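Long-range contacts in luciferase-like monooxygenase (Streptomyces bottropensis, PDB 4US5), which probably acts as a flavin-dependent monooxygenase of the bacterial luciferase-like family, inserting oxygen from O2 into an organic substrate: residues A13-G18 / F53-A58; H27-A32 / I63-A68; Y190-T195 / L223-C228; H243-R248 / D262-E267. All coordinates share one frame; numbering follows the deposited sequence.

Contact 1: residues A13-G18 / F53-A58. With NA (sodium ion), chain Q.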
loop_
_atom_site.group_PDB
_atom_site.type_symbol
_atom_site.label_atom_id
_atom_site.label_comp_id
_atom_site.label_asym_id
_atom_site.label_seq_id
_atom_site.Cartn_x
_atom_site.Cartn_y
_atom_site.Cartn_z
ATOM N N ALA B 13 -11.411 10.145 -5.244
ATOM C CA ALA B 13 -12.352 9.381 -4.403
ATOM C C ALA B 13 -13.181 10.278 -3.482
ATOM O O ALA B 13 -13.112 10.179 -2.258
ATOM C CB ALA B 13 -11.635 8.309 -3.626
ATOM N N PRO B 14 -13.990 11.143 -4.084
ATOM C CA PRO B 14 -14.790 12.018 -3.246
ATOM C C PRO B 14 -15.796 11.231 -2.411
ATOM O O PRO B 14 -16.253 10.168 -2.813
ATOM C CB PRO B 14 -15.474 12.951 -4.252
ATOM C CG PRO B 14 -15.261 12.359 -5.577
ATOM C CD PRO B 14 -14.240 11.320 -5.518
ATOM N N VAL B 15 -16.103 11.759 -1.238
ATOM C CA VAL B 15 -17.131 11.178 -0.375
ATOM C C VAL B 15 -18.372 12.035 -0.535
ATOM O O VAL B 15 -18.317 13.282 -0.423
ATOM C CB VAL B 15 -16.685 11.165 1.082
ATOM C CG1 VAL B 15 -17.716 10.422 1.941
ATOM C CG2 VAL B 15 -15.301 10.490 1.205
ATOM N N VAL B 16 -19.488 11.385 -0.825
ATOM C CA VAL B 16 -20.675 12.106 -1.281
ATOM C C VAL B 16 -21.816 11.959 -0.230
ATOM O O VAL B 16 -21.879 10.994 0.515
ATOM C CB VAL B 16 -21.152 11.619 -2.639
ATOM C CG1 VAL B 16 -19.973 11.611 -3.636
ATOM C CG2 VAL B 16 -21.771 10.236 -2.571
ATOM N N GLU B 17 -22.646 12.981 -0.163
ATOM C CA GLU B 17 -23.728 13.027 0.822
ATOM C C GLU B 17 -24.608 11.802 0.740
ATOM O O GLU B 17 -25.062 11.403 -0.332
ATOM C CB GLU B 17 -24.597 14.278 0.634
ATOM C CG GLU B 17 -25.637 14.445 1.756
ATOM C CD GLU B 17 -24.958 14.739 3.081
ATOM O OE1 GLU B 17 -24.180 15.727 3.162
ATOM O OE2 GLU B 17 -25.150 13.969 4.032
ATOM N N GLY B 18 -24.815 11.172 1.889
ATOM C CA GLY B 18 -25.565 9.945 1.959
ATOM C C GLY B 18 -24.746 8.684 2.027
ATOM O O GLY B 18 -25.261 7.643 2.408
ATOM N N PHE B 53 -14.205 14.897 2.752
ATOM C CA PHE B 53 -14.827 14.762 1.437
ATOM C C PHE B 53 -13.918 14.042 0.423
ATOM O O PHE B 53 -14.331 13.896 -0.711
ATOM C CB PHE B 53 -15.237 16.127 0.857
ATOM C CG PHE B 53 -14.133 17.157 0.920
ATOM C CD1 PHE B 53 -13.208 17.258 -0.105
ATOM C CD2 PHE B 53 -14.037 18.017 2.000
ATOM C CE1 PHE B 53 -12.173 18.208 -0.043
ATOM C CE2 PHE B 53 -13.039 18.965 2.063
ATOM C CZ PHE B 53 -12.088 19.051 1.046
ATOM N N ASN B 54 -12.742 13.578 0.842
ATOM C CA ASN B 54 -11.896 12.729 -0.023
ATOM C C ASN B 54 -11.455 11.508 0.773
ATOM O O ASN B 54 -10.942 11.640 1.896
ATOM C CB ASN B 54 -10.705 13.514 -0.522
ATOM C CG ASN B 54 -11.061 14.508 -1.603
ATOM O OD1 ASN B 54 -11.815 14.218 -2.532
ATOM N ND2 ASN B 54 -10.443 15.685 -1.539
ATOM N N ALA B 55 -11.576 10.329 0.174
ATOM C CA ALA B 55 -11.449 9.047 0.912
ATOM C C ALA B 55 -10.053 8.385 0.950
ATOM O O ALA B 55 -9.879 7.403 1.652
ATOM C CB ALA B 55 -12.439 8.050 0.358
ATOM N N VAL B 56 -9.093 8.880 0.177
ATOM C CA VAL B 56 -7.835 8.172 0.000
ATOM C C VAL B 56 -6.621 9.008 0.387
ATOM O O VAL B 56 -6.124 9.824 -0.411
ATOM C CB VAL B 56 -7.615 7.701 -1.454
ATOM C CG1 VAL B 56 -6.302 6.926 -1.562
ATOM C CG2 VAL B 56 -8.745 6.818 -1.888
ATOM N N PRO B 57 -6.107 8.772 1.593
ATOM C CA PRO B 57 -4.844 9.362 2.002
ATOM C C PRO B 57 -3.641 8.530 1.562
ATOM O O PRO B 57 -2.486 9.020 1.667
ATOM C CB PRO B 57 -4.953 9.379 3.533
ATOM C CG PRO B 57 -5.780 8.190 3.862
ATOM C CD PRO B 57 -6.737 8.021 2.677
ATOM N N ALA B 58 -3.880 7.268 1.164
ATOM C CA ALA B 58 -2.823 6.295 0.853
ATOM C C ALA B 58 -3.091 5.654 -0.517
ATOM O O ALA B 58 -3.616 4.548 -0.610
ATOM C CB ALA B 58 -2.722 5.234 1.918
HETATM NA NA NA Q . -8.831 12.717 3.324
#
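Ala13 and Val15 are the two bumps here. Ala13 CB points at the segment 53-58 and lies against two methyls, 3.7 Å from Val56 CG2 and 4.1 Å from Ala55 CB. Val56 can offer that methyl because CG1 lies anti to its backbone N (chi1 -178°), which leaves CG2 beside the N. Val15 uses the same torsion, and its CG2 comes against Ala55 from the other end, 3.9 Å from CB. The small Ala55 methyl is thus the knuckle that Ala13 and Val15 straddle, while Pro14 between them points its CB away overall, though that atom still touches Phe53 O.

Two backbone bonds bracket this packing. Ala55 N gives its hydrogen to Ala13 O at 2.9 Å, and Val15 N gives its hydrogen to Phe53 O at 2.8 Å and nearly straight (163°), though from well above the carbonyl plane. Phe53 O also receives a CA-H contact from Pro14 CA at 3.2 Å. Asn54 binds a sodium ion through its O at 2.8 Å, with His48 O and Glu51 O of the same chain and Ser159 OG of the second subunit completing its protein ligands. Helix 21-38 packs on this side, Ser28 on Ala13, Ser24 on Val15 and Ala55, and Leu25 on Val56.

Pro14 and Asn54 form a single isolated beta bridge, tying together two loops that follow neighbouring parallel strands, 6-11 and 42-45, of a TIM-barrel fold.

Contact 2: residues H27-A32 / I63-A68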
loop_
_atom_site.group_PDB
_atom_site.type_symbol
_atom_site.label_atom_id
_atom_site.label_comp_id
_atom_site.label_asym_id
_atom_site.label_seq_id
_atom_site.Cartn_x
_atom_site.Cartn_y
_atom_site.Cartn_z
ATOM N N HIS B 27 -16.591 2.515 -5.309
ATOM C CA HIS B 27 -16.880 3.225 -6.564
ATOM C C HIS B 27 -15.655 3.478 -7.403
ATOM O O HIS B 27 -15.745 3.492 -8.651
ATOM C CB HIS B 27 -17.626 4.499 -6.290
ATOM C CG HIS B 27 -19.035 4.276 -5.892
ATOM N ND1 HIS B 27 -19.734 5.173 -5.126
ATOM C CD2 HIS B 27 -19.863 3.218 -6.089
ATOM C CE1 HIS B 27 -20.925 4.679 -4.838
ATOM N NE2 HIS B 27 -21.046 3.507 -5.442
ATOM N N SER B 28 -14.497 3.631 -6.761
ATOM C CA SER B 28 -13.215 3.813 -7.492
ATOM C C SER B 28 -12.875 2.608 -8.248
ATOM O O SER B 28 -12.482 2.655 -9.424
ATOM C CB SER B 28 -12.061 4.130 -6.520
ATOM O OG SER B 28 -12.258 5.380 -5.910
ATOM N N ILE B 29 -13.050 1.467 -7.607
ATOM C CA ILE B 29 -12.802 0.195 -8.276
ATOM C C ILE B 29 -13.721 -0.037 -9.478
ATOM O O ILE B 29 -13.263 -0.441 -10.558
ATOM C CB ILE B 29 -12.951 -0.963 -7.253
ATOM C CG1 ILE B 29 -11.878 -0.827 -6.183
ATOM C CG2 ILE B 29 -12.858 -2.315 -7.933
ATOM C CD1 ILE B 29 -12.108 -1.687 -4.941
ATOM N N GLU B 30 -15.006 0.260 -9.299
ATOM C CA GLU B 30 -15.974 0.155 -10.361
ATOM C C GLU B 30 -15.626 1.064 -11.552
ATOM O O GLU B 30 -15.658 0.640 -12.734
ATOM C CB GLU B 30 -17.363 0.543 -9.867
ATOM C CG GLU B 30 -18.434 0.160 -10.879
ATOM C CD GLU B 30 -19.862 0.403 -10.409
ATOM O OE1 GLU B 30 -20.071 1.102 -9.371
ATOM O OE2 GLU B 30 -20.787 -0.097 -11.130
ATOM N N LEU B 31 -15.218 2.272 -11.250
ATOM C CA LEU B 31 -14.816 3.211 -12.305
ATOM C C LEU B 31 -13.572 2.732 -13.016
ATOM O O LEU B 31 -13.474 2.819 -14.247
ATOM C CB LEU B 31 -14.639 4.612 -11.754
ATOM C CG LEU B 31 -14.173 5.662 -12.743
ATOM C CD1 LEU B 31 -15.153 5.822 -13.894
ATOM C CD2 LEU B 31 -13.955 6.993 -12.023
ATOM N N ALA B 32 -12.607 2.197 -12.274
ATOM C CA ALA B 32 -11.397 1.681 -12.883
ATOM C C ALA B 32 -11.664 0.485 -13.826
ATOM O O ALA B 32 -11.086 0.404 -14.877
ATOM C CB ALA B 32 -10.402 1.274 -11.821
ATOM N N ILE B 63 -4.120 1.562 -5.374
ATOM C CA ILE B 63 -3.395 1.103 -6.541
ATOM C C ILE B 63 -3.183 -0.405 -6.496
ATOM O O ILE B 63 -3.431 -1.125 -7.487
ATOM C CB ILE B 63 -2.057 1.851 -6.707
ATOM C CG1 ILE B 63 -2.333 3.335 -6.975
ATOM C CG2 ILE B 63 -1.235 1.234 -7.817
ATOM C CD1 ILE B 63 -1.173 4.199 -6.633
ATOM N N ALA B 64 -2.755 -0.906 -5.366
ATOM C CA ALA B 64 -2.506 -2.339 -5.218
ATOM C C ALA B 64 -3.770 -3.153 -5.517
ATOM O O ALA B 64 -3.708 -4.236 -6.117
ATOM C CB ALA B 64 -2.019 -2.606 -3.804
ATOM N N ARG B 65 -4.914 -2.639 -5.099
ATOM C CA ARG B 65 -6.178 -3.314 -5.356
ATOM C C ARG B 65 -6.628 -3.166 -6.800
ATOM O O ARG B 65 -7.004 -4.134 -7.448
ATOM C CB ARG B 65 -7.245 -2.794 -4.418
ATOM C CG ARG B 65 -8.663 -3.317 -4.702
ATOM C CD ARG B 65 -8.732 -4.840 -4.650
ATOM N NE ARG B 65 -10.106 -5.273 -4.833
ATOM C CZ ARG B 65 -11.086 -5.129 -3.950
ATOM N NH1 ARG B 65 -10.850 -4.696 -2.732
ATOM N NH2 ARG B 65 -12.341 -5.454 -4.295
ATOM N N ILE B 66 -6.630 -1.933 -7.289
ATOM C CA ILE B 66 -7.167 -1.664 -8.623
ATOM C C ILE B 66 -6.367 -2.334 -9.728
ATOM O O ILE B 66 -6.954 -2.791 -10.705
ATOM C CB ILE B 66 -7.309 -0.135 -8.886
ATOM C CG1 ILE B 66 -8.484 0.392 -8.033
ATOM C CG2 ILE B 66 -7.451 0.153 -10.377
ATOM C CD1 ILE B 66 -8.670 1.880 -8.063
ATOM N N ALA B 67 -5.050 -2.442 -9.563
ATOM C CA ALA B 67 -4.230 -3.169 -10.547
ATOM C C ALA B 67 -4.595 -4.644 -10.618
ATOM O O ALA B 67 -4.485 -5.269 -11.687
ATOM C CB ALA B 67 -2.779 -2.993 -10.270
ATOM N N ALA B 68 -5.047 -5.211 -9.512
ATOM C CA ALA B 68 -5.539 -6.618 -9.511
ATOM C C ALA B 68 -6.902 -6.792 -10.167
ATOM O O ALA B 68 -7.281 -7.902 -10.530
ATOM C CB ALA B 68 -5.625 -7.143 -8.067
#
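Apolar packing does nearly all the work between the helical segments 27-32 and 63-68. Ile66 is the central side chain: with CG1 anti to its carbonyl carbon (chi1 -72°) and the chain extended beyond, it reaches across to the first helix with both branches. CG2 presses on Ala32 CB at 3.5 Å, tighter than usual for two methyls, while CD1 reaches over Ser28 O at 4.1 Å. Ile29, built with the same torsions, crosses Ile66 obliquely, and the two CG1 atoms sit 4.1 Å apart.

The second kind of contact is a methyl on a flat cation. Arg65 has CG anti to its backbone N and bends at chi2 (58°), a fold that turns the guanidinium back toward Ile29. The CD1 methyl of Ile29 then rests over the centre of one face, 3.7 Å from Arg65 CZ, and the two side chains cross at about a right angle. It also touches Arg65 CG at 3.8 Å, so it sits inside the bend.

Polar ends look elsewhere. Arg65 NE makes a salt bridge to Glu69, and NH1 a hydrogen bond to Tyr101 OH of the second subunit; these bonds probably help keep the guanidinium flat against the methyl. Ser28 OG bonds to Glu11.

The axes of the two segments come within 9.8 Å and cross at -38°. Phe43 of strand 42-45 lies beneath Ala32 and Ile66, so this is the packing of consecutive outer helices on the parallel barrel of a TIM-barrel fold.

Contact 3: residues Y190-T195 / L223-C228; sequences YAHFIT and LSVVVC
Strands 188-191 and 221-229, joined through helix 199-209, make a beta-alpha-beta unit, and this contact lies where the first strand ends beside the second. Ser224 N donates to Tyr190 O at 2.8 Å, and His192 N reaches Ser224 O more weakly at 3.0 Å and a bent 130°. The parallel pairing runs through Tyr190 with Leu223 and Ala191 with Ser224. Ala191 then centres an inverse gamma turn, and its O accepts from both Ile194 N and Thr195 N. In this TIM barrel the turn takes the chain off the strand just as 221-229 carries on.

Phe193, just past the turn, points its side chain at strand 221-229. Its CG sits in the crowded place between backbone N and carbonyl carbon (chi1 67°), which puts the ring edge at Ser224 O, in plane, with CD1 3.5 Å away. CE1 of the same ring lies 3.9 Å from Ser224 CB. Val226 CG2 packs against Phe193 CB at 3.7 Å, the two side chains crossing at about a right angle. Near Tyr190, Leu223 CD1 fits by His192 CB at 4.0 Å. Tyr190 OH donates to Thr195 O at 2.7 Å, on a lone pair, clasping the turn; His192 ND1 bonds to Thr199.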
loop_
_atom_site.group_PDB
_atom_site.type_symbol
_atom_site.label_atom_id
_atom_site.label_comp_id
_atom_site.label_asym_id
_atom_site.label_seq_id
_atom_site.Cartn_x
_atom_site.Cartn_y
_atom_site.Cartn_z
ATOM N N TYR B 190 -0.345 18.591 -15.910
ATOM C CA TYR B 190 -0.761 19.895 -15.381
ATOM C C TYR B 190 -2.212 19.916 -14.978
ATOM O O TYR B 190 -3.106 19.632 -15.791
ATOM C CB TYR B 190 -0.539 21.022 -16.408
ATOM C CG TYR B 190 -0.780 22.406 -15.839
ATOM C CD1 TYR B 190 0.209 23.075 -15.168
ATOM C CD2 TYR B 190 -2.012 23.034 -15.979
ATOM C CE1 TYR B 190 -0.012 24.354 -14.645
ATOM C CE2 TYR B 190 -2.247 24.299 -15.460
ATOM C CZ TYR B 190 -1.229 24.947 -14.768
ATOM O OH TYR B 190 -1.453 26.202 -14.247
ATOM N N ALA B 191 -2.463 20.350 -13.753
ATOM C CA ALA B 191 -3.832 20.484 -13.238
ATOM C C ALA B 191 -4.515 21.791 -13.639
ATOM O O ALA B 191 -4.593 22.740 -12.852
ATOM C CB ALA B 191 -3.849 20.315 -11.707
ATOM N N HIS B 192 -5.124 21.774 -14.811
ATOM C CA HIS B 192 -5.843 22.919 -15.317
ATOM C C HIS B 192 -6.971 23.329 -14.370
ATOM O O HIS B 192 -7.224 24.538 -14.161
ATOM C CB HIS B 192 -6.395 22.618 -16.687
ATOM C CG HIS B 192 -7.407 23.599 -17.134
ATOM N ND1 HIS B 192 -7.079 24.863 -17.570
ATOM C CD2 HIS B 192 -8.757 23.568 -17.048
ATOM C CE1 HIS B 192 -8.190 25.537 -17.816
ATOM N NE2 HIS B 192 -9.220 24.748 -17.565
ATOM N N PHE B 193 -7.618 22.335 -13.768
ATOM C CA PHE B 193 -8.766 22.592 -12.934
ATOM C C PHE B 193 -8.373 23.255 -11.625
ATOM O O PHE B 193 -9.225 23.774 -10.913
ATOM C CB PHE B 193 -9.551 21.293 -12.661
ATOM C CG PHE B 193 -8.810 20.279 -11.821
ATOM C CD1 PHE B 193 -7.882 19.430 -12.390
ATOM C CD2 PHE B 193 -9.090 20.130 -10.471
ATOM C CE1 PHE B 193 -7.223 18.490 -11.635
ATOM C CE2 PHE B 193 -8.427 19.198 -9.710
ATOM C CZ PHE B 193 -7.501 18.358 -10.294
ATOM N N ILE B 194 -7.092 23.199 -11.293
ATOM C CA ILE B 194 -6.570 23.839 -10.070
ATOM C C ILE B 194 -6.078 25.262 -10.368
ATOM O O ILE B 194 -6.422 26.206 -9.649
ATOM C CB ILE B 194 -5.417 23.033 -9.462
ATOM C CG1 ILE B 194 -5.937 21.644 -9.058
ATOM C CG2 ILE B 194 -4.780 23.784 -8.259
ATOM C CD1 ILE B 194 -4.965 20.795 -8.271
ATOM N N THR B 195 -5.298 25.419 -11.431
ATOM C CA THR B 195 -4.706 26.704 -11.788
ATOM C C THR B 195 -4.954 27.053 -13.266
ATOM O O THR B 195 -4.033 27.045 -14.088
ATOM C CB THR B 195 -3.209 26.674 -11.440
ATOM O OG1 THR B 195 -3.059 26.229 -10.092
ATOM C CG2 THR B 195 -2.551 28.061 -11.562
ATOM N N LEU B 223 -2.864 16.845 -19.663
ATOM C CA LEU B 223 -3.659 17.888 -19.067
ATOM C C LEU B 223 -4.750 17.279 -18.169
ATOM O O LEU B 223 -5.580 16.517 -18.660
ATOM C CB LEU B 223 -4.311 18.698 -20.172
ATOM C CG LEU B 223 -4.913 20.043 -19.822
ATOM C CD1 LEU B 223 -3.857 20.986 -19.279
ATOM C CD2 LEU B 223 -5.584 20.624 -21.052
ATOM N N SER B 224 -4.697 17.563 -16.870
ATOM C CA SER B 224 -5.736 17.122 -15.954
ATOM C C SER B 224 -6.842 18.131 -15.899
ATOM O O SER B 224 -6.602 19.326 -15.647
ATOM C CB SER B 224 -5.180 16.823 -14.572
ATOM O OG SER B 224 -4.210 15.811 -14.691
ATOM N N VAL B 225 -8.051 17.649 -16.109
ATOM C CA VAL B 225 -9.233 18.467 -16.271
ATOM C C VAL B 225 -10.381 17.828 -15.514
ATOM O O VAL B 225 -10.519 16.613 -15.518
ATOM C CB VAL B 225 -9.656 18.597 -17.755
ATOM C CG1 VAL B 225 -8.752 19.572 -18.493
ATOM C CG2 VAL B 225 -9.683 17.246 -18.461
ATOM N N VAL B 226 -11.211 18.661 -14.895
ATOM C CA VAL B 226 -12.505 18.251 -14.440
ATOM C C VAL B 226 -13.485 18.307 -15.599
ATOM O O VAL B 226 -13.549 19.309 -16.373
ATOM C CB VAL B 226 -13.007 19.142 -13.299
ATOM C CG1 VAL B 226 -14.480 18.950 -13.054
ATOM C CG2 VAL B 226 -12.242 18.865 -12.045
ATOM N N VAL B 227 -14.226 17.220 -15.775
ATOM C CA VAL B 227 -15.245 17.174 -16.794
ATOM C C VAL B 227 -16.529 16.655 -16.193
ATOM O O VAL B 227 -16.519 15.698 -15.415
ATOM C CB VAL B 227 -14.849 16.254 -17.955
ATOM C CG1 VAL B 227 -15.914 16.239 -19.044
ATOM C CG2 VAL B 227 -13.494 16.647 -18.510
ATOM N N CYS B 228 -17.628 17.299 -16.558
ATOM C CA CYS B 228 -18.955 16.855 -16.189
ATOM C C CYS B 228 -19.790 16.744 -17.462
ATOM O O CYS B 228 -20.255 17.756 -18.017
ATOM C CB CYS B 228 -19.556 17.871 -15.211
ATOM S SG CYS B 228 -21.175 17.423 -14.595
#

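Contact 4: residues H243-R248 / D262-E267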
loop_
_atom_site.group_PDB
_atom_site.type_symbol
_atom_site.label_atom_id
_atom_site.label_comp_id
_atom_site.label_asym_id
_atom_site.label_seq_id
_atom_site.Cartn_x
_atom_site.Cartn_y
_atom_site.Cartn_z
ATOM N N HIS B 243 -21.046 20.465 -7.939
ATOM C CA HIS B 243 -19.753 21.092 -7.840
ATOM C C HIS B 243 -19.868 22.592 -7.543
ATOM O O HIS B 243 -19.075 23.156 -6.793
ATOM C CB HIS B 243 -18.993 20.870 -9.128
ATOM C CG HIS B 243 -17.523 20.841 -8.942
ATOM N ND1 HIS B 243 -16.671 20.433 -9.930
ATOM C CD2 HIS B 243 -16.751 21.127 -7.870
ATOM C CE1 HIS B 243 -15.429 20.492 -9.484
ATOM N NE2 HIS B 243 -15.458 20.866 -8.223
ATOM N N ARG B 244 -20.810 23.230 -8.223
ATOM C CA ARG B 244 -21.058 24.631 -8.032
ATOM C C ARG B 244 -21.368 24.913 -6.550
ATOM O O ARG B 244 -20.822 25.864 -5.966
ATOM C CB ARG B 244 -22.202 25.077 -8.919
ATOM C CG ARG B 244 -21.889 25.070 -10.394
ATOM C CD ARG B 244 -23.106 25.420 -11.222
ATOM N NE ARG B 244 -23.505 26.803 -10.983
ATOM C CZ ARG B 244 -24.753 27.247 -11.002
ATOM N NH1 ARG B 244 -25.762 26.439 -11.271
ATOM N NH2 ARG B 244 -24.991 28.541 -10.721
ATOM N N LEU B 245 -22.262 24.116 -5.980
ATOM C CA LEU B 245 -22.689 24.312 -4.565
ATOM C C LEU B 245 -21.560 23.977 -3.617
ATOM O O LEU B 245 -21.380 24.650 -2.613
ATOM C CB LEU B 245 -23.912 23.462 -4.240
ATOM C CG LEU B 245 -24.435 23.534 -2.790
ATOM C CD1 LEU B 245 -24.749 24.970 -2.412
ATOM C CD2 LEU B 245 -25.658 22.647 -2.615
ATOM N N PHE B 246 -20.743 22.973 -3.972
ATOM C CA PHE B 246 -19.582 22.648 -3.143
ATOM C C PHE B 246 -18.685 23.862 -3.057
ATOM O O PHE B 246 -18.209 24.218 -1.976
ATOM C CB PHE B 246 -18.818 21.421 -3.700
ATOM C CG PHE B 246 -17.654 20.972 -2.845
ATOM C CD1 PHE B 246 -17.851 20.240 -1.695
ATOM C CD2 PHE B 246 -16.355 21.299 -3.216
ATOM C CE1 PHE B 246 -16.784 19.834 -0.903
ATOM C CE2 PHE B 246 -15.272 20.901 -2.444
ATOM C CZ PHE B 246 -15.482 20.152 -1.292
ATOM N N HIS B 247 -18.514 24.574 -4.163
ATOM C CA HIS B 247 -17.693 25.781 -4.113
ATOM C C HIS B 247 -18.316 26.924 -3.310
ATOM O O HIS B 247 -17.613 27.635 -2.629
ATOM C CB HIS B 247 -17.349 26.295 -5.507
ATOM C CG HIS B 247 -16.059 25.773 -6.018
ATOM N ND1 HIS B 247 -15.946 24.512 -6.559
ATOM C CD2 HIS B 247 -14.814 26.300 -6.017
ATOM C CE1 HIS B 247 -14.686 24.286 -6.875
ATOM N NE2 HIS B 247 -13.989 25.375 -6.599
ATOM N N ARG B 248 -19.619 27.129 -3.466
ATOM C CA ARG B 248 -20.324 28.166 -2.680
ATOM C C ARG B 248 -20.087 27.888 -1.212
ATOM O O ARG B 248 -19.733 28.789 -0.438
ATOM C CB ARG B 248 -21.832 28.166 -2.978
ATOM C CG ARG B 248 -22.638 28.990 -1.978
ATOM C CD ARG B 248 -24.128 28.959 -2.263
ATOM N NE ARG B 248 -24.502 29.814 -3.392
ATOM C CZ ARG B 248 -25.748 29.972 -3.824
ATOM N NH1 ARG B 248 -26.755 29.358 -3.225
ATOM N NH2 ARG B 248 -25.993 30.773 -4.837
ATOM N N ASP B 262 -29.900 17.464 -7.395
ATOM C CA ASP B 262 -31.209 18.165 -7.406
ATOM C C ASP B 262 -31.293 19.209 -6.302
ATOM O O ASP B 262 -31.682 20.353 -6.545
ATOM C CB ASP B 262 -32.356 17.167 -7.347
ATOM C CG ASP B 262 -32.500 16.376 -8.641
ATOM O OD1 ASP B 262 -32.297 16.960 -9.727
ATOM O OD2 ASP B 262 -32.823 15.183 -8.578
ATOM N N LEU B 263 -30.836 18.853 -5.123
ATOM C CA LEU B 263 -30.698 19.820 -4.039
ATOM C C LEU B 263 -29.794 20.976 -4.442
ATOM O O LEU B 263 -30.086 22.152 -4.169
ATOM C CB LEU B 263 -30.107 19.144 -2.810
ATOM C CG LEU B 263 -29.937 19.969 -1.511
ATOM C CD1 LEU B 263 -29.920 19.067 -0.273
ATOM C CD2 LEU B 263 -28.680 20.823 -1.519
ATOM N N ALA B 264 -28.664 20.649 -5.063
ATOM C CA ALA B 264 -27.735 21.686 -5.492
ATOM C C ALA B 264 -28.346 22.621 -6.538
ATOM O O ALA B 264 -28.094 23.813 -6.514
ATOM C CB ALA B 264 -26.431 21.054 -6.019
ATOM N N VAL B 265 -29.128 22.084 -7.460
ATOM C CA VAL B 265 -29.766 22.910 -8.493
ATOM C C VAL B 265 -30.632 23.970 -7.809
ATOM O O VAL B 265 -30.478 25.176 -8.074
ATOM C CB VAL B 265 -30.612 22.074 -9.466
ATOM C CG1 VAL B 265 -31.519 22.974 -10.341
ATOM C CG2 VAL B 265 -29.712 21.242 -10.370
ATOM N N ALA B 266 -31.469 23.519 -6.874
ATOM C CA ALA B 266 -32.341 24.402 -6.086
ATOM C C ALA B 266 -31.571 25.466 -5.338
ATOM O O ALA B 266 -31.908 26.652 -5.423
ATOM C CB ALA B 266 -33.185 23.579 -5.114
ATOM N N GLU B 267 -30.518 25.070 -4.627
ATOM C CA GLU B 267 -29.682 26.042 -3.914
ATOM C C GLU B 267 -29.043 27.084 -4.815
ATOM O O GLU B 267 -28.956 28.259 -4.447
ATOM C CB GLU B 267 -28.582 25.347 -3.091
ATOM C CG GLU B 267 -29.078 24.631 -1.851
ATOM C CD GLU B 267 -29.782 25.589 -0.893
ATOM O OE1 GLU B 267 -29.105 26.475 -0.321
ATOM O OE2 GLU B 267 -31.018 25.487 -0.776
HETATM O O HOH W 1 -29.119 25.985 -10.494
#
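Arg248 NH1 makes the one direct hydrogen bond across this contact, donating to Glu267 O at 2.7 Å, a short but bent bond (132°) that meets the oxygen from above the carbonyl plane. NE goes to Pro273 O and NH2 to Lys270 O, which brings the guanidinium to three carbonyl partners, one in the last turn of helix 261-268 and two in the chain that follows it. The side chain reaches there by leaving anti to its backbone N and bending at chi3 (-76°). The Glu267 carboxylate turns instead to Lys270.

Leu245 carries the apolar packing. Its CG is anti to the backbone N, and CD2 lies 3.7 Å from both Ala264 CA and Leu263 CD2, crossing Leu263 at about a right angle. The other methyl, CD1, rests 3.9 Å from Glu267 CB. Ala264 offers a small surface here, its CB 3.9 Å from Leu245 CB.

The axes of the two segments pass 9.1 Å apart and cross at 60°. Helix 261-268 packs on the outer side of helix 233-251, with Met268 against Leu245 and Arg248, and Pro259 of the preceding loop also against Leu245, whereas His243 of helix 233-251, pointing away from this contact, stacks on Tyr286 of strand 286-289.

Contact 3 lies nearest the middle of the chain, about 8 Å from its centre, and contact 4 farthest out, about 23 Å. Contacts 1 and 2 hold successive parts of the barrel: the loops of contact 1 lead into the helices that pack in contact 2, and Ala13 CB touches Ser28 OG between them. Both also meet the second subunit, which contacts 3 and 4 do not. Backbone hydrogen bonds mark contacts 1 and 3, while contact 2 relies on methyls and contact 4 adds an arginine-to-carbonyl bond to its leucine packing. Contact 4 bridges inward twice, through Phe246 to Phe53 and through His243 to Val226.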